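PDB 1NMP: hypothetical protein ybgI from Escherichia coli, Escherichia coli O157:H7, which binds divalent metal ions and may take part in degrading radiation-damaged nucleotides, as a ring-shaped hexamer of the GTP cyclohydrolase I type 2/NIF3 family. Local coordinates for residues A17-Y22 against H97-A102. Numbering follows the deposited sequence.
Sequences AAISDY and HLPLDA. With MG (magnesium ion), chain H.
Residues 19-21 run extended past helix 98-102, with the CA atoms of Asp21 and Leu98 6.5 Å apart. The Asp21 carboxylate grips His97 and Leu98, one oxygen to each. Asp21 OD2 takes the Leu98 backbone N-H on its syn lone pair (3.0 Å, bent to 132°) and is also bound by Asn25. Asp21 OD1 accepts His97 ND1 at 2.8 Å, likewise on the syn side and near the imidazole plane, while its anti lone pair receives the N-H of Tyr22. With CG anti to the backbone N (chi1 -172°), the His97 ring presents its ND1 edge to Asp21 OD1. This His-carboxylate bond restrains the ring's rotation, together with packing against Trp68 and His63, beside the dinuclear metal site of the NIF3 family, where Asp101 chelates a magnesium ion with OD1 at 2.1 Å and OD2 at 2.5 Å; His63 and Glu219 also bind it. Tyr22 meets His97 edge to edge, its CD2 3.8 Å from His97 CE1. Two residues before Asp21, Ile19 lays CD1 along the Pro99 ring, 3.8 Å from Pro99 CG, and its CG2 branch reaches Leu98 CB. Leu98 turns CD2 over one face of the His97 imidazole near its rim and CD1 toward the carbonyl oxygen of Ser20.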
ATOM      1  N   ALA A  17     -30.313  17.631  41.681  1.00 24.68           N
ATOM      2  CA  ALA A  17     -30.525  19.000  42.199  1.00 25.67           C
ATOM      3  C   ALA A  17     -29.251  19.544  42.824  1.00 25.11           C
ATOM      4  O   ALA A  17     -28.769  20.637  42.503  1.00 24.63           O
ATOM      5  CB  ALA A  17     -31.660  18.961  43.259  1.00 26.31           C
ATOM      6  N   ALA A  18     -28.715  18.748  43.730  1.00 25.25           N
ATOM      7  CA  ALA A  18     -27.499  19.121  44.425  1.00 25.48           C
ATOM      8  C   ALA A  18     -26.229  19.025  43.600  1.00 25.46           C
ATOM      9  O   ALA A  18     -25.185  18.735  44.176  1.00 25.34           O
ATOM     10  CB  ALA A  18     -27.318  18.269  45.698  1.00 25.37           C
ATOM     11  N   ILE A  19     -26.264  19.228  42.282  1.00 25.35           N
ATOM     12  CA  ILE A  19     -24.963  19.188  41.543  1.00 25.65           C
ATOM     13  C   ILE A  19     -24.751  20.317  40.524  1.00 25.36           C
ATOM     14  O   ILE A  19     -25.518  20.411  39.552  1.00 27.57           O
ATOM     15  CB  ILE A  19     -24.778  17.826  40.842  1.00 25.19           C
ATOM     16  CG1 ILE A  19     -24.739  16.727  41.900  1.00 24.47           C
ATOM     17  CG2 ILE A  19     -23.439  17.779  40.072  1.00 25.85           C
ATOM     18  CD1 ILE A  19     -24.425  15.311  41.311  1.00 24.01           C
ATOM     19  N   SER A  20     -23.738  21.168  40.732  1.00 24.64           N
ATOM     20  CA  SER A  20     -23.446  22.308  39.844  1.00 24.18           C
ATOM     21  C   SER A  20     -23.001  21.723  38.528  1.00 23.59           C
ATOM     22  O   SER A  20     -22.226  20.785  38.536  1.00 23.14           O
ATOM     23  CB  SER A  20     -22.274  23.170  40.381  1.00 25.35           C
ATOM     24  OG  SER A  20     -22.568  23.889  41.582  1.00 27.37           O
ATOM     25  N   ASP A  21     -23.430  22.279  37.397  1.00 22.92           N
ATOM     26  CA  ASP A  21     -23.033  21.665  36.122  1.00 23.19           C
ATOM     27  C   ASP A  21     -22.761  22.728  35.039  1.00 22.84           C
ATOM     28  O   ASP A  21     -23.065  23.905  35.243  1.00 22.12           O
ATOM     29  CB  ASP A  21     -24.157  20.693  35.662  1.00 22.41           C
ATOM     30  CG  ASP A  21     -23.639  19.454  35.003  1.00 23.41           C
ATOM     31  OD1 ASP A  21     -22.728  19.597  34.117  1.00 22.07           O
ATOM     32  OD2 ASP A  21     -24.162  18.328  35.374  1.00 22.44           O
ATOM     33  N   TYR A  22     -22.194  22.287  33.907  1.00 22.51           N
ATOM     34  CA  TYR A  22     -21.833  23.173  32.761  1.00 23.58           C
ATOM     35  C   TYR A  22     -23.032  23.382  31.828  1.00 24.33           C
ATOM     36  O   TYR A  22     -22.951  24.161  30.849  1.00 24.33           O
ATOM     37  CB  TYR A  22     -20.692  22.549  31.913  1.00 23.51           C
ATOM     38  CG  TYR A  22     -19.400  22.362  32.674  1.00 24.76           C
ATOM     39  CD1 TYR A  22     -18.639  23.478  33.051  1.00 27.57           C
ATOM     40  CD2 TYR A  22     -18.960  21.086  33.065  1.00 24.02           C
ATOM     41  CE1 TYR A  22     -17.450  23.330  33.814  1.00 28.45           C
ATOM     42  CE2 TYR A  22     -17.792  20.910  33.817  1.00 26.52           C
ATOM     43  CZ  TYR A  22     -17.022  22.029  34.192  1.00 28.46           C
ATOM     44  OH  TYR A  22     -15.798  21.878  34.878  1.00 30.49           O
ATOM     45  N   HIS A  97     -25.536  15.237  32.854  1.00 11.51           N
ATOM     46  CA  HIS A  97     -24.097  15.266  32.717  1.00 12.97           C
ATOM     47  C   HIS A  97     -23.411  14.811  33.992  1.00 12.51           C
ATOM     48  O   HIS A  97     -23.433  13.598  34.273  1.00 14.90           O
ATOM     49  CB  HIS A  97     -23.641  16.695  32.293  1.00 14.46           C
ATOM     50  CG  HIS A  97     -22.187  16.792  31.939  1.00 14.31           C
ATOM     51  ND1 HIS A  97     -21.406  17.866  32.308  1.00 17.33           N
ATOM     52  CD2 HIS A  97     -21.351  15.913  31.324  1.00 16.52           C
ATOM     53  CE1 HIS A  97     -20.144  17.638  31.957  1.00 17.13           C
ATOM     54  NE2 HIS A  97     -20.085  16.459  31.362  1.00 17.85           N
ATOM     55  N   LEU A  98     -22.838  15.710  34.807  1.00 12.65           N
ATOM     56  CA  LEU A  98     -22.136  15.246  36.021  1.00 11.47           C
ATOM     57  C   LEU A  98     -22.916  14.302  36.978  1.00 12.96           C
ATOM     58  O   LEU A  98     -22.302  13.384  37.642  1.00 11.58           O
ATOM     59  CB  LEU A  98     -21.581  16.430  36.817  1.00 12.58           C
ATOM     60  CG  LEU A  98     -20.733  17.406  36.025  1.00 13.02           C
ATOM     61  CD1 LEU A  98     -20.220  18.442  37.057  1.00 13.23           C
ATOM     62  CD2 LEU A  98     -19.578  16.703  35.320  1.00 12.84           C
ATOM     63  N   PRO A  99     -24.245  14.504  37.117  1.00 12.10           N
ATOM     64  CA  PRO A  99     -24.924  13.572  38.020  1.00 12.71           C
ATOM     65  C   PRO A  99     -24.838  12.136  37.455  1.00 13.88           C
ATOM     66  O   PRO A  99     -24.802  11.134  38.234  1.00 13.25           O
ATOM     67  CB  PRO A  99     -26.357  14.094  38.037  1.00 12.74           C
ATOM     68  CG  PRO A  99     -26.153  15.597  37.907  1.00 11.99           C
ATOM     69  CD  PRO A  99     -25.097  15.680  36.842  1.00 12.68           C
ATOM     70  N   LEU A 100     -24.825  11.995  36.116  1.00 13.49           N
ATOM     71  CA  LEU A 100     -24.722  10.629  35.582  1.00 12.78           C
ATOM     72  C   LEU A 100     -23.223  10.182  35.577  1.00 14.04           C
ATOM     73  O   LEU A 100     -22.876   8.997  35.266  1.00 13.97           O
ATOM     74  CB  LEU A 100     -25.345  10.545  34.192  1.00 11.10           C
ATOM     75  CG  LEU A 100     -25.389   9.155  33.557  1.00  8.79           C
ATOM     76  CD1 LEU A 100     -26.139   8.229  34.501  1.00  9.69           C
ATOM     77  CD2 LEU A 100     -26.162   9.278  32.210  1.00  9.42           C
ATOM     78  N   ASP A 101     -22.312  11.103  35.904  1.00 13.95           N
ATOM     79  CA  ASP A 101     -20.893  10.670  35.971  1.00 14.30           C
ATOM     80  C   ASP A 101     -20.648  10.066  37.347  1.00 14.44           C
ATOM     81  O   ASP A 101     -20.000   9.039  37.468  1.00 15.71           O
ATOM     82  CB  ASP A 101     -19.877  11.857  35.779  1.00 13.91           C
ATOM     83  CG  ASP A 101     -19.389  12.041  34.305  1.00 15.65           C
ATOM     84  OD1 ASP A 101     -19.333  13.211  33.838  1.00 15.41           O
ATOM     85  OD2 ASP A 101     -19.051  11.027  33.610  1.00 16.98           O
ATOM     86  N   ALA A 102     -21.235  10.670  38.379  1.00 14.42           N
ATOM     87  CA  ALA A 102     -20.933  10.310  39.743  1.00 14.81           C
ATOM     88  C   ALA A 102     -21.790   9.355  40.511  1.00 15.50           C
ATOM     89  O   ALA A 102     -21.320   8.815  41.491  1.00 15.06           O
ATOM     90  CB  ALA A 102     -20.750  11.615  40.584  1.00 13.14           C
TER
HETATM   91 MG    MG H 302     -18.722  12.765  31.849  1.00 24.81          MG